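Long-range contacts in Lys-gingipain catalytic subunit (Porphyromonas gingivalis, PDB 6I9A), which cleaves proteins after lysine as a secreted cysteine protease of peptidase family C25, attacking substrates such as haemoglobin, collagen and immunoglobulins: residues G39-V44 with Y409-A414; T236-Y241 with V268-A273; A370-N375 with N442-I447; T376-A381 with S391-A396; S398-S403 with A420-T425. All coordinates share one frame; numbering follows the deposited sequence.

Contact 1: G39-V44 with Y409-A414; sequences GFYLDV and YGTGVA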
# COMPACT_ATOMS: atom_id res chain seq x y z
N GLY A 39 -4.63 7.79 -13.90
CA GLY A 39 -5.89 7.12 -14.20
C GLY A 39 -6.82 6.85 -13.05
O GLY A 39 -7.75 6.02 -13.16
N PHE A 40 -6.64 7.56 -11.90
CA PHE A 40 -7.59 7.39 -10.79
C PHE A 40 -8.69 8.42 -10.93
O PHE A 40 -8.42 9.63 -11.00
CB PHE A 40 -6.91 7.59 -9.44
CG PHE A 40 -5.96 6.53 -8.95
CD1 PHE A 40 -5.26 5.71 -9.82
CD2 PHE A 40 -5.73 6.38 -7.59
CE1 PHE A 40 -4.38 4.71 -9.33
CE2 PHE A 40 -4.77 5.44 -7.11
CZ PHE A 40 -4.17 4.59 -7.98
N TYR A 41 -9.94 7.96 -10.92
CA TYR A 41 -11.11 8.85 -10.79
C TYR A 41 -11.25 9.18 -9.33
O TYR A 41 -11.56 8.30 -8.51
CB TYR A 41 -12.34 8.13 -11.32
CG TYR A 41 -12.38 8.12 -12.84
CD1 TYR A 41 -12.81 9.24 -13.55
CD2 TYR A 41 -11.93 7.03 -13.55
CE1 TYR A 41 -12.84 9.23 -14.95
CE2 TYR A 41 -11.97 7.00 -14.95
CZ TYR A 41 -12.40 8.12 -15.64
OH TYR A 41 -12.40 8.09 -17.00
N LEU A 42 -11.00 10.44 -8.97
CA LEU A 42 -10.96 10.89 -7.59
C LEU A 42 -12.23 11.58 -7.18
O LEU A 42 -12.76 12.39 -7.94
CB LEU A 42 -9.84 11.92 -7.47
CG LEU A 42 -8.42 11.36 -7.78
CD1 LEU A 42 -7.43 12.52 -7.87
CD2 LEU A 42 -7.95 10.35 -6.72
N ASP A 43 -12.71 11.29 -5.98
CA ASP A 43 -13.85 11.98 -5.39
C ASP A 43 -13.30 12.52 -4.08
O ASP A 43 -13.03 11.77 -3.13
CB ASP A 43 -15.01 11.00 -5.19
CG ASP A 43 -16.31 11.64 -4.77
OD1 ASP A 43 -16.42 12.90 -4.82
OD2 ASP A 43 -17.22 10.88 -4.39
N VAL A 44 -12.99 13.81 -4.04
CA VAL A 44 -12.21 14.43 -2.95
C VAL A 44 -13.03 15.32 -2.08
O VAL A 44 -13.68 16.24 -2.56
CB VAL A 44 -11.02 15.23 -3.53
CG1 VAL A 44 -10.10 15.72 -2.42
CG2 VAL A 44 -10.24 14.38 -4.54
N TYR A 409 -9.50 12.45 -18.23
CA TYR A 409 -10.50 12.44 -19.31
C TYR A 409 -10.87 11.02 -19.71
O TYR A 409 -11.99 10.79 -20.17
CB TYR A 409 -9.95 13.17 -20.57
CG TYR A 409 -9.94 14.68 -20.51
CD1 TYR A 409 -9.21 15.37 -19.53
CD2 TYR A 409 -10.56 15.44 -21.51
CE1 TYR A 409 -9.14 16.76 -19.52
CE2 TYR A 409 -10.45 16.82 -21.53
CZ TYR A 409 -9.76 17.47 -20.53
OH TYR A 409 -9.70 18.85 -20.51
N GLY A 410 -9.97 10.04 -19.59
CA GLY A 410 -10.32 8.70 -20.02
C GLY A 410 -9.27 7.70 -19.61
O GLY A 410 -8.11 8.05 -19.39
N THR A 411 -9.69 6.44 -19.53
CA THR A 411 -8.79 5.33 -19.17
C THR A 411 -9.11 4.09 -19.97
O THR A 411 -10.26 3.90 -20.42
CB THR A 411 -8.89 4.98 -17.67
OG1 THR A 411 -10.16 4.39 -17.37
CG2 THR A 411 -8.66 6.16 -16.74
N GLY A 412 -8.14 3.18 -20.07
CA GLY A 412 -8.38 1.87 -20.62
C GLY A 412 -7.27 0.94 -20.23
O GLY A 412 -6.13 1.37 -20.03
N VAL A 413 -7.56 -0.35 -20.23
CA VAL A 413 -6.56 -1.40 -19.95
C VAL A 413 -6.20 -2.10 -21.24
O VAL A 413 -7.09 -2.54 -21.98
CB VAL A 413 -7.12 -2.41 -18.93
CG1 VAL A 413 -6.10 -3.52 -18.70
CG2 VAL A 413 -7.44 -1.71 -17.61
N ALA A 414 -4.92 -2.23 -21.54
CA ALA A 414 -4.51 -2.99 -22.74
C ALA A 414 -4.93 -4.45 -22.61
O ALA A 414 -4.63 -5.12 -21.61
CB ALA A 414 -3.01 -2.89 -22.93
O HOH W 1 -12.54 5.62 -18.22

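Contact 2: T236-Y241 with V268-A273; sequences TNKDKY and VKEKGA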
# COMPACT_ATOMS: atom_id res chain seq x y z
N THR A 236 19.47 8.40 6.22
CA THR A 236 20.12 9.20 5.18
C THR A 236 19.74 8.72 3.78
O THR A 236 20.43 9.08 2.81
CB THR A 236 21.67 9.12 5.36
OG1 THR A 236 22.06 7.79 5.09
CG2 THR A 236 22.14 9.57 6.73
N ASN A 237 18.64 7.94 3.62
CA ASN A 237 18.30 7.33 2.35
C ASN A 237 17.55 8.28 1.40
O ASN A 237 16.48 7.96 0.88
CB ASN A 237 17.46 6.05 2.58
CG ASN A 237 16.17 6.24 3.34
OD1 ASN A 237 16.15 6.84 4.42
ND2 ASN A 237 15.07 5.76 2.77
N LYS A 238 18.16 9.45 1.16
CA LYS A 238 17.59 10.39 0.21
C LYS A 238 17.45 9.69 -1.12
O LYS A 238 18.35 8.99 -1.58
CB LYS A 238 18.44 11.67 0.12
CG LYS A 238 17.91 12.68 -0.92
CD LYS A 238 18.65 14.01 -0.87
CE LYS A 238 18.31 14.86 -2.08
NZ LYS A 238 19.04 16.15 -2.07
N ASP A 239 16.26 9.86 -1.74
CA ASP A 239 15.90 9.32 -3.04
C ASP A 239 15.84 7.80 -3.08
O ASP A 239 15.77 7.22 -4.16
CB ASP A 239 16.87 9.83 -4.13
CG ASP A 239 16.89 11.33 -4.37
OD1 ASP A 239 15.94 12.01 -4.00
OD2 ASP A 239 17.90 11.82 -4.90
N LYS A 240 15.79 7.13 -1.91
CA LYS A 240 15.78 5.66 -1.87
C LYS A 240 14.71 5.17 -0.91
O LYS A 240 14.98 4.59 0.15
CB LYS A 240 17.18 5.17 -1.46
CG LYS A 240 18.24 5.47 -2.56
CD LYS A 240 19.63 5.02 -2.12
CE LYS A 240 20.19 5.81 -0.97
NZ LYS A 240 21.69 5.66 -0.79
N TYR A 241 13.44 5.44 -1.29
CA TYR A 241 12.34 5.22 -0.37
C TYR A 241 11.79 3.82 -0.47
O TYR A 241 11.64 3.23 -1.52
CB TYR A 241 11.22 6.27 -0.62
CG TYR A 241 11.84 7.66 -0.66
CD1 TYR A 241 12.63 8.12 0.39
CD2 TYR A 241 11.74 8.45 -1.80
CE1 TYR A 241 13.31 9.33 0.31
CE2 TYR A 241 12.40 9.69 -1.88
CZ TYR A 241 13.18 10.12 -0.82
OH TYR A 241 13.89 11.31 -0.85
N VAL A 268 8.93 11.44 7.85
CA VAL A 268 10.27 12.03 7.78
C VAL A 268 10.60 12.46 6.35
O VAL A 268 10.27 11.80 5.35
CB VAL A 268 11.34 11.10 8.37
CG1 VAL A 268 11.30 11.10 9.90
CG2 VAL A 268 11.25 9.68 7.82
N LYS A 269 11.31 13.62 6.26
CA LYS A 269 11.57 14.26 4.98
C LYS A 269 12.74 13.63 4.23
O LYS A 269 13.83 13.54 4.78
CB LYS A 269 11.88 15.76 5.20
CG LYS A 269 12.03 16.50 3.87
CD LYS A 269 12.04 18.02 4.08
CE LYS A 269 11.84 18.80 2.76
NZ LYS A 269 10.43 18.69 2.19
N GLU A 270 12.52 13.24 2.98
CA GLU A 270 13.60 12.75 2.09
C GLU A 270 14.42 11.64 2.75
O GLU A 270 15.62 11.50 2.52
CB GLU A 270 14.50 13.92 1.62
CG GLU A 270 13.72 14.90 0.72
CD GLU A 270 14.48 16.14 0.29
OE1 GLU A 270 15.58 16.38 0.82
OE2 GLU A 270 13.97 16.85 -0.60
N LYS A 271 13.71 10.79 3.49
CA LYS A 271 14.30 9.59 4.10
C LYS A 271 13.13 8.71 4.51
O LYS A 271 11.98 9.12 4.43
CB LYS A 271 15.22 9.99 5.27
CG LYS A 271 14.43 10.57 6.45
CD LYS A 271 15.31 11.15 7.59
CE LYS A 271 16.13 12.37 7.22
NZ LYS A 271 15.30 13.61 7.13
N GLY A 272 13.45 7.53 5.02
CA GLY A 272 12.38 6.64 5.47
C GLY A 272 11.57 6.05 4.33
O GLY A 272 12.08 5.71 3.24
N ALA A 273 10.27 5.84 4.63
CA ALA A 273 9.36 5.05 3.78
C ALA A 273 8.35 5.89 3.03
O ALA A 273 7.97 6.97 3.49
CB ALA A 273 8.58 4.10 4.74

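Contact 3: A370-N375 with N442-I447; sequences AMPKTN and NYLPVI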
# COMPACT_ATOMS: atom_id res chain seq x y z
N ALA A 370 12.09 -6.02 -7.34
CA ALA A 370 13.45 -5.84 -7.88
C ALA A 370 13.38 -4.77 -9.01
O ALA A 370 12.58 -3.83 -8.88
CB ALA A 370 14.06 -7.17 -8.30
N MET A 371 14.27 -4.82 -10.02
CA MET A 371 14.26 -3.74 -11.00
C MET A 371 13.02 -3.82 -11.88
O MET A 371 12.82 -4.81 -12.58
CB MET A 371 15.51 -3.81 -11.87
CG MET A 371 15.61 -2.66 -12.87
SD MET A 371 15.89 -1.06 -12.11
CE MET A 371 17.57 -1.26 -11.51
N PRO A 372 12.20 -2.77 -11.94
CA PRO A 372 11.00 -2.85 -12.81
C PRO A 372 11.40 -2.86 -14.29
O PRO A 372 12.47 -2.38 -14.69
CB PRO A 372 10.20 -1.61 -12.43
CG PRO A 372 11.28 -0.62 -11.92
CD PRO A 372 12.24 -1.52 -11.16
N LYS A 373 10.54 -3.45 -15.10
CA LYS A 373 10.75 -3.60 -16.53
C LYS A 373 10.44 -2.34 -17.29
O LYS A 373 9.73 -1.45 -16.81
CB LYS A 373 9.87 -4.75 -17.05
CG LYS A 373 10.34 -6.11 -16.46
CD LYS A 373 9.44 -7.27 -16.81
CE LYS A 373 8.20 -7.38 -15.97
NZ LYS A 373 8.35 -6.92 -14.56
N THR A 374 10.96 -2.26 -18.51
CA THR A 374 10.67 -1.14 -19.40
C THR A 374 9.49 -1.55 -20.27
O THR A 374 9.51 -2.63 -20.90
CB THR A 374 11.92 -0.81 -20.24
OG1 THR A 374 12.95 -0.38 -19.33
CG2 THR A 374 11.67 0.34 -21.22
N ASN A 375 8.46 -0.72 -20.32
CA ASN A 375 7.25 -1.09 -21.03
C ASN A 375 7.42 -0.84 -22.54
O ASN A 375 8.35 -0.13 -22.96
CB ASN A 375 6.05 -0.25 -20.46
CG ASN A 375 4.74 -1.02 -20.53
OD1 ASN A 375 4.63 -1.99 -21.28
ND2 ASN A 375 3.74 -0.59 -19.74
N ASN A 442 5.18 -3.53 -11.67
CA ASN A 442 6.58 -3.90 -11.87
C ASN A 442 7.12 -3.41 -13.23
O ASN A 442 8.08 -3.98 -13.73
CB ASN A 442 6.86 -5.37 -11.65
CG ASN A 442 8.29 -5.56 -11.23
OD1 ASN A 442 8.90 -4.66 -10.62
ND2 ASN A 442 8.85 -6.72 -11.53
N TYR A 443 6.51 -2.34 -13.78
CA TYR A 443 7.06 -1.64 -14.95
C TYR A 443 7.28 -0.20 -14.61
O TYR A 443 6.53 0.43 -13.85
CB TYR A 443 6.08 -1.71 -16.15
CG TYR A 443 6.12 -3.01 -16.89
CD1 TYR A 443 5.57 -4.17 -16.34
CD2 TYR A 443 6.72 -3.11 -18.15
CE1 TYR A 443 5.64 -5.39 -17.01
CE2 TYR A 443 6.80 -4.33 -18.82
CZ TYR A 443 6.22 -5.46 -18.26
OH TYR A 443 6.33 -6.66 -18.92
N LEU A 444 8.32 0.38 -15.21
CA LEU A 444 8.53 1.81 -15.13
C LEU A 444 7.36 2.53 -15.82
O LEU A 444 6.87 2.04 -16.84
CB LEU A 444 9.85 2.16 -15.84
CG LEU A 444 11.10 1.64 -15.13
CD1 LEU A 444 12.32 1.72 -16.06
CD2 LEU A 444 11.39 2.45 -13.84
N PRO A 445 6.94 3.66 -15.28
CA PRO A 445 5.82 4.40 -15.93
C PRO A 445 6.27 5.05 -17.23
O PRO A 445 7.45 5.41 -17.40
CB PRO A 445 5.46 5.47 -14.89
CG PRO A 445 6.79 5.74 -14.14
CD PRO A 445 7.48 4.37 -14.09
N VAL A 446 5.31 5.25 -18.13
CA VAL A 446 5.49 6.03 -19.37
C VAL A 446 4.69 7.30 -19.17
O VAL A 446 3.47 7.22 -18.88
CB VAL A 446 5.00 5.23 -20.58
CG1 VAL A 446 5.11 6.07 -21.85
CG2 VAL A 446 5.74 3.91 -20.73
N ILE A 447 5.33 8.46 -19.28
CA ILE A 447 4.68 9.76 -19.05
C ILE A 447 4.98 10.64 -20.26
O ILE A 447 6.11 11.05 -20.48
CB ILE A 447 5.18 10.38 -17.75
CG1 ILE A 447 4.94 9.45 -16.55
CG2 ILE A 447 4.54 11.79 -17.53
CD1 ILE A 447 5.55 10.01 -15.25
O HOH W 2 12.15 -7.30 -11.72
O HOH W 3 4.37 1.47 -17.89
O HOH W 4 8.50 1.83 -19.13

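Contact 4: T376-A381 with S391-A396; sequences TYTLPA and SIQASA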
# COMPACT_ATOMS: atom_id res chain seq x y z
N THR A 376 6.48 -1.38 -23.31
CA THR A 376 6.38 -1.19 -24.75
C THR A 376 5.07 -0.48 -25.00
O THR A 376 4.08 -0.72 -24.28
CB THR A 376 6.44 -2.51 -25.50
OG1 THR A 376 5.31 -3.30 -25.15
CG2 THR A 376 7.76 -3.25 -25.26
N TYR A 377 5.04 0.43 -25.99
CA TYR A 377 3.81 1.17 -26.26
C TYR A 377 3.94 1.85 -27.60
O TYR A 377 5.06 2.04 -28.10
CB TYR A 377 3.55 2.21 -25.13
CG TYR A 377 4.59 3.29 -25.09
CD1 TYR A 377 4.41 4.49 -25.77
CD2 TYR A 377 5.79 3.10 -24.42
CE1 TYR A 377 5.38 5.46 -25.79
CE2 TYR A 377 6.78 4.07 -24.41
CZ TYR A 377 6.57 5.25 -25.11
OH TYR A 377 7.53 6.25 -25.12
N THR A 378 2.79 2.22 -28.14
CA THR A 378 2.69 3.06 -29.34
C THR A 378 1.60 4.07 -29.09
O THR A 378 0.46 3.71 -28.80
CB THR A 378 2.37 2.23 -30.62
OG1 THR A 378 3.35 1.21 -30.77
CG2 THR A 378 2.37 3.12 -31.89
N LEU A 379 1.97 5.34 -29.21
CA LEU A 379 0.99 6.41 -29.11
C LEU A 379 0.51 6.81 -30.50
O LEU A 379 1.32 6.85 -31.44
CB LEU A 379 1.62 7.64 -28.43
CG LEU A 379 2.14 7.45 -27.01
CD1 LEU A 379 2.56 8.79 -26.41
CD2 LEU A 379 1.11 6.74 -26.10
N PRO A 380 -0.76 7.17 -30.65
CA PRO A 380 -1.20 7.72 -31.95
C PRO A 380 -0.59 9.09 -32.18
O PRO A 380 -0.26 9.81 -31.22
CB PRO A 380 -2.73 7.81 -31.80
CG PRO A 380 -2.95 8.02 -30.31
CD PRO A 380 -1.85 7.19 -29.64
N ALA A 381 -0.44 9.48 -33.46
CA ALA A 381 0.12 10.80 -33.78
C ALA A 381 -0.80 11.93 -33.34
O ALA A 381 -0.33 13.03 -33.04
CB ALA A 381 0.36 10.90 -35.28
N SER A 391 -7.74 4.25 -29.38
CA SER A 391 -6.89 3.06 -29.19
C SER A 391 -5.47 3.53 -28.95
O SER A 391 -4.94 4.39 -29.65
CB SER A 391 -6.97 2.16 -30.42
OG SER A 391 -6.62 2.84 -31.62
N ILE A 392 -4.84 2.93 -27.92
CA ILE A 392 -3.46 3.18 -27.55
C ILE A 392 -2.85 1.80 -27.34
O ILE A 392 -3.49 0.99 -26.68
CB ILE A 392 -3.31 4.16 -26.35
CG1 ILE A 392 -3.83 5.57 -26.78
CG2 ILE A 392 -1.89 4.19 -25.90
CD1 ILE A 392 -3.73 6.72 -25.79
N GLN A 393 -1.68 1.53 -27.90
CA GLN A 393 -1.13 0.20 -27.71
C GLN A 393 -0.08 0.23 -26.60
O GLN A 393 0.70 1.16 -26.48
CB GLN A 393 -0.62 -0.38 -29.02
CG GLN A 393 -1.73 -0.50 -30.08
CD GLN A 393 -2.08 0.82 -30.72
OE1 GLN A 393 -1.22 1.70 -30.89
NE2 GLN A 393 -3.34 0.98 -31.12
N ALA A 394 -0.09 -0.84 -25.80
CA ALA A 394 0.83 -1.00 -24.68
C ALA A 394 0.85 -2.45 -24.29
O ALA A 394 -0.06 -3.19 -24.64
CB ALA A 394 0.43 -0.12 -23.50
N SER A 395 1.88 -2.88 -23.55
CA SER A 395 1.91 -4.29 -23.19
C SER A 395 0.64 -4.72 -22.48
O SER A 395 0.05 -3.95 -21.69
CB SER A 395 3.14 -4.66 -22.35
OG SER A 395 3.05 -4.06 -21.05
N ALA A 396 0.23 -5.96 -22.71
CA ALA A 396 -0.99 -6.50 -22.13
C ALA A 396 -1.06 -6.25 -20.62
O ALA A 396 -0.15 -6.58 -19.88
CB ALA A 396 -1.09 -7.99 -22.41

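Contact 5: S398-S403 with A420-T425; sequences SYVAIS and ATVSMT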
# COMPACT_ATOMS: atom_id res chain seq x y z
N SER A 398 -1.35 -3.24 -19.24
CA SER A 398 -1.03 -1.87 -18.90
C SER A 398 -2.27 -1.01 -18.82
O SER A 398 -3.26 -1.23 -19.55
CB SER A 398 -0.12 -1.26 -19.96
OG SER A 398 1.13 -1.94 -20.03
N TYR A 399 -2.24 -0.02 -17.94
CA TYR A 399 -3.35 0.92 -17.72
C TYR A 399 -2.96 2.26 -18.31
O TYR A 399 -1.92 2.84 -17.94
CB TYR A 399 -3.61 0.99 -16.22
CG TYR A 399 -4.81 1.79 -15.79
CD1 TYR A 399 -6.09 1.52 -16.32
CD2 TYR A 399 -4.72 2.72 -14.76
CE1 TYR A 399 -7.22 2.18 -15.83
CE2 TYR A 399 -5.85 3.38 -14.27
CZ TYR A 399 -7.09 3.09 -14.80
OH TYR A 399 -8.19 3.71 -14.27
N VAL A 400 -3.82 2.74 -19.23
CA VAL A 400 -3.56 3.97 -19.97
C VAL A 400 -4.52 5.05 -19.53
O VAL A 400 -5.73 4.80 -19.48
CB VAL A 400 -3.69 3.69 -21.48
CG1 VAL A 400 -3.35 4.95 -22.29
CG2 VAL A 400 -2.80 2.51 -21.93
N ALA A 401 -4.02 6.26 -19.31
CA ALA A 401 -4.85 7.37 -18.84
C ALA A 401 -4.54 8.58 -19.66
O ALA A 401 -3.37 8.95 -19.83
CB ALA A 401 -4.60 7.67 -17.36
N ILE A 402 -5.59 9.30 -20.11
CA ILE A 402 -5.47 10.56 -20.81
C ILE A 402 -6.02 11.65 -19.91
O ILE A 402 -7.14 11.53 -19.42
CB ILE A 402 -6.18 10.53 -22.17
CG1 ILE A 402 -5.56 9.45 -23.09
CG2 ILE A 402 -6.14 11.93 -22.84
CD1 ILE A 402 -6.33 9.28 -24.41
N SER A 403 -5.24 12.73 -19.71
CA SER A 403 -5.64 13.80 -18.80
C SER A 403 -5.11 15.13 -19.31
O SER A 403 -4.32 15.18 -20.25
CB SER A 403 -5.12 13.53 -17.38
OG SER A 403 -3.71 13.62 -17.31
N ALA A 420 -5.26 -1.04 -25.85
CA ALA A 420 -6.09 -0.36 -24.86
C ALA A 420 -7.12 0.50 -25.58
O ALA A 420 -6.73 1.36 -26.37
CB ALA A 420 -5.25 0.49 -23.92
N THR A 421 -8.39 0.29 -25.27
CA THR A 421 -9.44 1.15 -25.80
C THR A 421 -9.75 2.12 -24.65
O THR A 421 -10.31 1.75 -23.61
CB THR A 421 -10.66 0.33 -26.28
OG1 THR A 421 -10.21 -0.56 -27.29
CG2 THR A 421 -11.78 1.23 -26.83
N VAL A 422 -9.23 3.33 -24.79
CA VAL A 422 -9.35 4.36 -23.76
C VAL A 422 -10.72 5.01 -23.87
O VAL A 422 -10.99 5.73 -24.87
CB VAL A 422 -8.22 5.39 -23.89
CG1 VAL A 422 -8.34 6.49 -22.81
CG2 VAL A 422 -6.85 4.72 -23.80
N SER A 423 -11.57 4.76 -22.92
CA SER A 423 -12.95 5.26 -22.90
C SER A 423 -12.93 6.66 -22.34
O SER A 423 -12.51 6.90 -21.19
CB SER A 423 -13.83 4.34 -22.05
OG SER A 423 -13.34 4.24 -20.72
N MET A 424 -13.42 7.62 -23.15
CA MET A 424 -13.37 9.02 -22.78
C MET A 424 -14.60 9.44 -22.04
O MET A 424 -15.65 9.69 -22.63
CB MET A 424 -13.17 9.89 -24.04
CG MET A 424 -11.94 9.53 -24.82
SD MET A 424 -10.40 9.71 -23.88
CE MET A 424 -10.38 11.47 -23.68
N THR A 425 -14.52 9.49 -20.70
CA THR A 425 -15.62 9.94 -19.87
C THR A 425 -15.79 11.45 -19.99
O THR A 425 -16.89 11.98 -19.77
CB THR A 425 -15.41 9.47 -18.43
OG1 THR A 425 -14.12 9.88 -17.99
CG2 THR A 425 -15.60 7.95 -18.32

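Contact 1: G39-V44 with Y409-A414
Tyr-41 and Thr-411 reach toward each other tip to tip, and together with Gly-39 they supply most of the buried surface. The ring of Tyr-41 brings its CE2 to 3.9 Å from Thr-411 CG2, an oblique approach, while its OH comes to 3.7 Å from Gly-410 CA. A single water joins the two polar ends: it lies 2.8 Å from Tyr-41 OH and 2.8 Å from Thr-411 OG1. The phenol has a second partner, since Tyr-41 OH is also hydrogen-bonded to Thr-425 OG1. Thr-411 OG1 sits between the backbone N and the carbonyl carbon (chi1 69°); CG2 is then anti to the carbonyl carbon and lies 3.7 Å from Gly-39 O. Across this junction the edge strand of the parallel sheet of the peptidase domain meets the C-terminal Ig-like domain through side chains and one water, strands 40-44 and 409-413 running with their N-to-C directions 133° apart. Gly-39, at positive phi, is the C-prime residue of the Schellman motif that ends helix 25-37, with Phe-40 N bonded to Lys-35 O. Just before Thr-411, Tyr-409 and Gly-410 both face Ile-402, a classic beta bulge. The junction is reinforced from Tyr-399 on strand 399-404, whose OH is hydrogen-bonded to Gly-39 O, and from Thr-425, just after strand 419-424. Besides its bond to Tyr-41, Thr-425 OG1 is hydrogen-bonded to Tyr-409 O.

Contact 2: T236-Y241 with V268-A273
Asn-237 and Lys-238 run past Lys-271 and Glu-270 in opposite order, with CA atoms 4.9 Å apart for Asn-237 and Lys-271, in two irregular loops of which the first makes a type II turn from Asn-237 to Lys-240. The amide of Asn-237 is the hub. Its CG stands between the backbone N and the carbonyl carbon (chi1 58°), and the amide lies against Gly-272. Gly-272 N donates to Asn-237 OD1 at 2.9 Å, and Asn-237 ND2 donates back to Gly-272 O at 3.0 Å, each on a lone pair. The other ND2 hydrogen goes to Lys-240 O within the turn, nearly straight at 169°. Tyr-241 lies alongside Glu-270, both pointing the same way, with ring and carboxylate planes 26° apart. Its edge meets the carbonyl oxygens of Glu-270 and Gly-272, and its OH comes 3.3 Å from Glu-270 CA while accepting from Asp-239 N at 2.9 Å. Toward the surface, Lys-238 CA makes a CA-H...O contact with Glu-270 O at 3.2 Å, and the extended lysine chain runs out near the glutamate without reaching a salt bridge. The two loops lead into strands 242-247 and 273-279, neighbours in the larger sheet of the peptidase domain; the nucleophile Cys-249 follows the first of these strands. Although the backbone N of Asn-237 is buried without a partner, its side-chain amide uses OD1 and both ND2 hydrogens, which fixes its rotation and ties the turn to both the N-H and the C=O of Gly-272.

Contact 3: A370-N375 with N442-I447
Lys-373 and Tyr-443 form a single backbone bridge where the chain enters the C-terminal Ig-like domain, Lys-373 N donating to Asn-442 O at 2.9 Å and Leu-444 N to Lys-373 O at 2.8 Å. The lysine side chain then folds across the tyrosine. CB lies over the ring face, 3.8 Å from its centroid, a CH-pi contact displaced toward the rim. CG turns beside the backbone N (chi1 -67°) and passes 4.1 Å from Asn-442 O. CD is 3.8 Å from Tyr-443 OH. The chain bends at chi3 to set CE 3.4 Å from Tyr-443 CE1, and at chi4 to return NZ to Asn-442 O, at 3.1 Å, and into an off-centre cation-pi contact with the ring. Asn-375 N and CA lie at the ring's edge; its side chain crosses the tyrosine at about a right angle, the amide plane 44° from the ring. Pro-372 CG packs on Leu-444 CD2 at 3.6 Å. Asn-442 O thus accepts two donors of one residue, Lys-373 N and NZ, from opposite faces of its carbonyl plane. With the aromatic ring beside it, this doubly used oxygen probably stabilises the ammonium charge of Lys-373.

Contact 4: T376-A381 with S391-A396
Tyr-377 and Ala-394 face each other as a non-hydrogen-bonded pair in the beta hairpin formed by strands 377-378 and 389-394, at one edge of the antiparallel sheet of the C-terminal Ig-like domain. Alternation of side chains sorts the pairs onto two faces. On the face carrying Tyr-377 and Ala-394, the CB atoms of these two residues lie 4.2 Å apart, but the ring goes elsewhere: CG takes the crowded position between the backbone N and the carbonyl carbon (chi1 66°), and the phenol extends away from the partner strand onto Val-446, Lys-448 and Ile-438. Further along, Ile-392 receives two side chains from different directions. Leu-379 crosses it obliquely, CD2 touching Ile-392 CG2 at 3.9 Å. The ring of Pro-380 crosses at about a right angle, its CD resting on Ile-392 CG1 at 3.8 Å, while Ile-392 itself also packs on Val-400, Ile-402 and Val-436 in the core. The face carrying Thr-378 and Gln-393 belongs to the hydrogen-bonded pair, in which Thr-378 N donates to Gln-393 O at 2.9 Å and Gln-393 N to Thr-378 O at 3.2 Å. Beyond the ladder, Ser-395 N reaches Thr-376 O at 3.2 Å with a bent N-H...O angle of 137°, and the hydroxyl of Ser-395 turns to Asn-375 and Arg-440. The same Thr-376 O also takes a CA-H...O contact from Ala-394 CA at 3.3 Å.

Contact 5: S398-S403 with A420-T425
Val-400 and Val-422 mark the point where strands 399-403 and 420-424 come closest, with CA atoms 6.9 Å apart and the strand axes 7.9 Å apart, crossing at -35° with N-to-C directions roughly alike. At that separation the strands meet through side chains, and the interface is wholly apolar. Val-400 and Val-422 cross at about a right angle, and each has CG1 anti to its backbone N (chi1 -177° and 180°). This splits the methyls between neighbours: Val-400 CG2 touches Ala-420 CB at 3.7 Å, whereas its CG1 meets Val-422 CG2 at 3.8 Å. The remaining branch of Val-422, CG1, is taken by Ile-402 CD1, also at 3.8 Å, from an oblique approach. Met-424 closes the row; its chain bends at chi2, which sets SD 4.1 Å from Ile-402 CD1. Ile-402 CD1 therefore touches both Val-422 CG1 and Met-424 SD, and these side chains form part of the apolar core of the Ig-like domain. Strand 407-413 separates the pair in the order of the antiparallel sheet and bonds to 399-404 by its backbone; consistent with a curled sheet, strands two apart in its order face each other through their side chains. Ile-392 and Tyr-390 of strand 389-394, Tyr-409 of 407-413 and Ile-438 of 432-439 pack against the same core residues from the surrounding strands.

How the contacts relate
From the N terminus, contact 1 opens at strand 40-46 and closes at strand 407-413, enclosing most of the peptidase domain and joining it to the Ig-like domain. Contact 2 falls wholly within that span, closing a short loop of the peptidase domain between 236 and 273. Contact 3 opens at 370-375, where the chain enters the Ig-like domain, and closes at 442-447, so its segments alternate with those of contact 1. Contact 4, a hairpin edge, lies inside both. Contact 5 follows contact 4 in series, crosses contact 1 and lies inside contact 3, uniting strands 399-404 and 419-424 in the core of the Ig-like domain.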